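PDB 5O8P: L-lysine 6-monooxygenase involved in desferrioxamine biosynthesis from Erwinia amylovora CFBP1430, which hydroxylates a terminal amine of cadaverine as an FAD- and NADPH-dependent N-monooxygenase of desferrioxamine siderophore biosynthesis. Local coordinates for the interface of chains A and B and the interface of chains A and C. Residues are numbered along the deposited sequence; one frame, centred on the assembly and turned at random. Chains: chain A/B/C, L-lysine 6-monooxygenase involved in desferrioxamine biosynthesis.

Contact 1: the interface of chains A and B. Residues chain A 300, 329-332; chain B 430-432.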
# COMPACT_ATOMS: atom_id res chain seq x y z
N PHE A 300 -12.00 22.98 13.80
CA PHE A 300 -13.20 22.74 14.60
C PHE A 300 -14.17 21.79 13.90
O PHE A 300 -14.18 21.70 12.68
CB PHE A 300 -13.88 24.06 14.90
CG PHE A 300 -13.08 24.96 15.78
CD1 PHE A 300 -12.16 25.85 15.24
CD2 PHE A 300 -13.23 24.92 17.16
CE1 PHE A 300 -11.42 26.70 16.04
CE2 PHE A 300 -12.49 25.76 17.97
CZ PHE A 300 -11.58 26.66 17.41
N TYR A 329 -19.93 30.16 19.87
CA TYR A 329 -18.61 30.79 19.90
C TYR A 329 -18.32 31.54 18.60
O TYR A 329 -18.92 31.24 17.57
CB TYR A 329 -17.51 29.76 20.17
CG TYR A 329 -17.19 28.77 19.05
CD1 TYR A 329 -18.01 27.67 18.79
CD2 TYR A 329 -16.04 28.92 18.27
CE1 TYR A 329 -17.70 26.76 17.78
CE2 TYR A 329 -15.72 28.02 17.26
CZ TYR A 329 -16.55 26.94 17.03
OH TYR A 329 -16.22 26.05 16.04
N SER A 330 -17.40 32.50 18.66
CA SER A 330 -17.02 33.31 17.50
C SER A 330 -15.57 33.04 17.10
O SER A 330 -14.75 32.63 17.92
CB SER A 330 -17.23 34.80 17.77
OG SER A 330 -16.34 35.26 18.79
N ARG A 331 -15.28 33.29 15.82
CA ARG A 331 -13.96 33.06 15.24
C ARG A 331 -13.73 34.16 14.21
O ARG A 331 -14.69 34.67 13.63
CB ARG A 331 -13.98 31.71 14.53
CG ARG A 331 -12.69 30.96 14.53
CD ARG A 331 -12.36 30.42 15.91
NE ARG A 331 -10.92 30.31 16.00
CZ ARG A 331 -10.22 30.23 17.12
NH1 ARG A 331 -10.83 30.24 18.31
NH2 ARG A 331 -8.90 30.19 17.05
N ARG A 332 -12.47 34.51 13.97
CA ARG A 332 -12.16 35.59 13.02
C ARG A 332 -11.30 35.09 11.89
O ARG A 332 -10.50 34.19 12.08
CB ARG A 332 -11.43 36.72 13.72
CG ARG A 332 -12.32 37.68 14.48
CD ARG A 332 -11.49 38.28 15.60
NE ARG A 332 -12.14 39.40 16.25
CZ ARG A 332 -12.27 40.62 15.72
NH1 ARG A 332 -11.83 40.90 14.50
NH2 ARG A 332 -12.87 41.58 16.43
N GLN B 430 -14.66 27.27 21.35
CA GLN B 430 -13.61 28.16 21.82
C GLN B 430 -13.61 29.48 21.03
O GLN B 430 -13.22 29.50 19.87
CB GLN B 430 -12.24 27.47 21.69
CG GLN B 430 -11.06 28.34 22.11
CD GLN B 430 -9.74 27.74 21.71
OE1 GLN B 430 -9.46 26.60 22.05
NE2 GLN B 430 -8.91 28.52 21.01
N SER B 431 -14.02 30.55 21.69
CA SER B 431 -14.05 31.88 21.08
C SER B 431 -12.66 32.49 20.89
O SER B 431 -11.68 32.03 21.46
CB SER B 431 -14.91 32.84 21.90
OG SER B 431 -16.29 32.52 21.79
N GLU B 432 -12.63 33.59 20.13
CA GLU B 432 -11.42 34.32 19.80
C GLU B 432 -11.69 35.84 19.89
O GLU B 432 -11.32 36.50 20.85
CB GLU B 432 -11.03 33.94 18.38
CG GLU B 432 -9.67 34.44 17.90
CD GLU B 432 -9.48 34.32 16.40
OE1 GLU B 432 -10.34 33.74 15.70
OE2 GLU B 432 -8.46 34.83 15.90

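Contact 2: the interface of chains A and C. Residues chain A 81, 86, 89-90, 93, 99, 102; chain C 283-284, 287-288, 291.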
# COMPACT_ATOMS: atom_id res chain seq x y z
N MET A 81 -6.20 7.49 -24.72
CA MET A 81 -4.81 7.38 -24.36
C MET A 81 -4.03 6.84 -25.57
O MET A 81 -2.92 7.27 -25.83
CB MET A 81 -4.67 6.49 -23.12
CG MET A 81 -3.69 6.98 -22.09
SD MET A 81 -4.15 8.50 -21.24
CE MET A 81 -5.38 7.90 -20.10
N LYS A 86 0.11 7.84 -25.99
CA LYS A 86 0.70 7.72 -24.66
C LYS A 86 0.20 6.52 -23.83
O LYS A 86 0.42 6.47 -22.61
CB LYS A 86 0.40 9.00 -23.87
CG LYS A 86 -1.06 9.15 -23.45
CD LYS A 86 -1.30 10.43 -22.67
CE LYS A 86 -0.79 10.35 -21.23
NZ LYS A 86 -0.97 11.66 -20.55
N SER A 89 2.65 4.81 -21.60
CA SER A 89 3.01 5.58 -20.42
C SER A 89 1.97 5.40 -19.33
O SER A 89 2.32 5.20 -18.17
CB SER A 89 3.14 7.05 -20.75
OG SER A 89 3.51 7.74 -19.58
N PHE A 90 0.71 5.46 -19.71
CA PHE A 90 -0.41 5.21 -18.79
C PHE A 90 -0.36 3.79 -18.17
O PHE A 90 -0.77 3.60 -17.01
CB PHE A 90 -1.73 5.42 -19.53
CG PHE A 90 -2.92 5.28 -18.66
CD1 PHE A 90 -3.26 6.28 -17.77
CD2 PHE A 90 -3.70 4.13 -18.69
CE1 PHE A 90 -4.36 6.16 -16.94
CE2 PHE A 90 -4.80 3.99 -17.86
CZ PHE A 90 -5.14 5.01 -16.99
N ARG A 93 2.41 3.93 -15.65
CA ARG A 93 1.87 4.65 -14.49
C ARG A 93 1.11 3.68 -13.55
O ARG A 93 1.29 3.73 -12.34
CB ARG A 93 0.97 5.81 -14.93
CG ARG A 93 0.60 6.79 -13.84
CD ARG A 93 -0.39 7.82 -14.37
NE ARG A 93 -1.21 8.42 -13.32
CZ ARG A 93 -0.79 9.32 -12.43
NH1 ARG A 93 0.47 9.77 -12.42
NH2 ARG A 93 -1.64 9.79 -11.52
N MET A 99 -5.86 11.98 -13.14
CA MET A 99 -5.74 13.37 -12.70
C MET A 99 -6.96 14.12 -13.25
O MET A 99 -7.34 13.89 -14.38
CB MET A 99 -4.48 14.01 -13.29
CG MET A 99 -3.14 13.34 -12.99
SD MET A 99 -2.87 12.80 -11.30
CE MET A 99 -3.15 14.27 -10.31
N GLU A 102 -6.29 15.51 -16.60
CA GLU A 102 -6.34 14.55 -17.69
C GLU A 102 -7.78 14.17 -18.04
O GLU A 102 -8.11 14.01 -19.20
CB GLU A 102 -5.49 13.32 -17.37
CG GLU A 102 -5.31 12.38 -18.55
CD GLU A 102 -4.04 11.55 -18.47
OE1 GLU A 102 -3.71 11.03 -17.39
OE2 GLU A 102 -3.39 11.39 -19.52
N TYR C 283 8.55 9.31 -11.67
CA TYR C 283 7.82 8.97 -12.91
C TYR C 283 6.43 9.58 -12.88
O TYR C 283 6.02 10.21 -13.85
CB TYR C 283 7.71 7.46 -13.16
CG TYR C 283 7.17 7.17 -14.52
CD1 TYR C 283 8.01 7.09 -15.62
CD2 TYR C 283 5.79 7.01 -14.73
CE1 TYR C 283 7.50 6.84 -16.90
CE2 TYR C 283 5.28 6.76 -16.01
CZ TYR C 283 6.14 6.68 -17.10
OH TYR C 283 5.68 6.45 -18.39
N ASP C 284 5.72 9.42 -11.77
CA ASP C 284 4.38 9.97 -11.63
C ASP C 284 4.36 11.49 -11.75
O ASP C 284 3.41 12.04 -12.28
CB ASP C 284 3.70 9.49 -10.32
CG ASP C 284 3.21 8.03 -10.39
OD1 ASP C 284 3.50 7.31 -11.38
OD2 ASP C 284 2.50 7.60 -9.44
N TYR C 287 4.98 12.40 -15.44
CA TYR C 287 3.66 12.19 -16.04
C TYR C 287 2.74 13.40 -15.81
O TYR C 287 2.23 13.97 -16.76
CB TYR C 287 3.02 10.87 -15.52
CG TYR C 287 1.75 10.47 -16.24
CD1 TYR C 287 0.54 11.06 -15.90
CD2 TYR C 287 1.77 9.52 -17.26
CE1 TYR C 287 -0.63 10.73 -16.56
CE2 TYR C 287 0.60 9.18 -17.93
CZ TYR C 287 -0.60 9.79 -17.58
OH TYR C 287 -1.78 9.47 -18.21
N VAL C 288 2.55 13.81 -14.55
CA VAL C 288 1.61 14.92 -14.24
C VAL C 288 2.04 16.26 -14.83
O VAL C 288 1.19 17.01 -15.33
CB VAL C 288 1.41 15.08 -12.71
CG1 VAL C 288 0.70 16.39 -12.37
CG2 VAL C 288 0.60 13.92 -12.17
N LEU C 291 1.34 16.78 -18.63
CA LEU C 291 -0.01 17.13 -19.06
C LEU C 291 -0.19 18.57 -19.54
O LEU C 291 -1.16 18.82 -20.23
CB LEU C 291 -1.01 16.85 -17.94
CG LEU C 291 -1.08 15.44 -17.35
CD1 LEU C 291 -2.25 15.34 -16.40
CD2 LEU C 291 -1.20 14.41 -18.46

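Contact 1: the interface of chains A and B
Strand 327-333 of chain A is fully extended here, and the C-terminal tail of chain B, in loop conformation but also stretched, lies alongside it, held mainly by side chains, with weak backbone bonds. Both chains are copies of one flavin-dependent N-monooxygenase of the lysine/ornithine hydroxylase family, and the patch is part of a two-fold interface of the deposited assembly, which may help pair the subunits. B:Glu432 reaches out with CG anti to its backbone N (chi1 -171°), and its extended chain brings OE1 2.9 Å from the backbone N of A:Arg332, which donates from above the carboxylate plane. The same OE1 lies 3.5 Å from NE of A:Arg331 in a salt bridge; glutamate is long enough to serve both groups from near the end of the tail. A:Arg331 bends at chi2 (71°), which puts OE1 of B:Glu432 over one guanidinium face, while the rim of A:Phe300 meets the second face edge-on, tip first, its CZ 3.6 Å above the plane. Arginine suits the place because its flat group offers two faces and a charge. Its NH1 also makes a weak hydrogen bond, 2.9 Å, to the backbone O of B:Gln430. A:Tyr329, with CG in the crowded position between N and the carbonyl carbon (chi1 71°), presents one ring face to the backbone N of B:Gln430. The small B:Ser431 fits beside A:Ser330, its hydroxyl OG accepting a weak bond of 3.3 Å from A:Ser330 N.

Contact 2: the interface of chains A and C
C:Tyr287, on helix 276-290, inserts its phenol between helices 87-93 and 100-113 of chain A, a knob-like helix packing between two copies of the monooxygenase. Its CB carries CG anti to the backbone N (chi1 -171°) and passes 4.2 Å from NH1 of A:Arg93. Farther out, CD of A:Arg93 lies over the centre of the ring, 3.6 Å from the centroid, in a CH-pi contact; the extended arginine chain crosses the tyrosine at about a right angle, with its guanidinium tilted 25° from the ring plane. On one edge CD2 and CE2 meet OG of A:Ser89 in plane, and on the other CE1 meets OE1 of A:Glu102. At the tip, the phenol OH lies 2.6 Å from OE1 and 2.8 Å from OE2 of A:Glu102, its one hydrogen shared between them, each oxygen accepting on its syn lone pair. NZ of A:Lys86, also weakly bonded to that OH, meets OE2 of A:Glu102 at 2.6 Å from above the carboxylate plane, helping to fix the acceptor and probably stabilising its negative charge. Tyrosine suits the place, joining a broad apolar face to a polar end. A helical turn earlier, C:Tyr283 OH pairs with OG of A:Ser89 at 2.8 Å. Beyond the ring, flexible A:Met99 fits its SD against CG2 of C:Val288, 3.7 Å away, beside C:Leu291. The site packs a helix of one copy against its neighbour and may help hold the four-copy assembly together.

About 44 Å separates the centres of contact 1 and contact 2, and they have no residue in common. Chain A offers strands 297-300 and 327-333 to the C-terminal tail of chain B in contact 1, but helices 87-93 and 100-113 with their flanking segments to chain C in contact 2. Helix 276-290, the partner's element in contact 2, precedes strand 297-300 closely in sequence, so neighbouring segments touch both interfaces, the strand only marginally. Each interface is two-fold symmetric, and two different two-folds meeting on one subunit could build the four-copy assembly as a dimer of dimers, although the structure alone does not prove that state in solution.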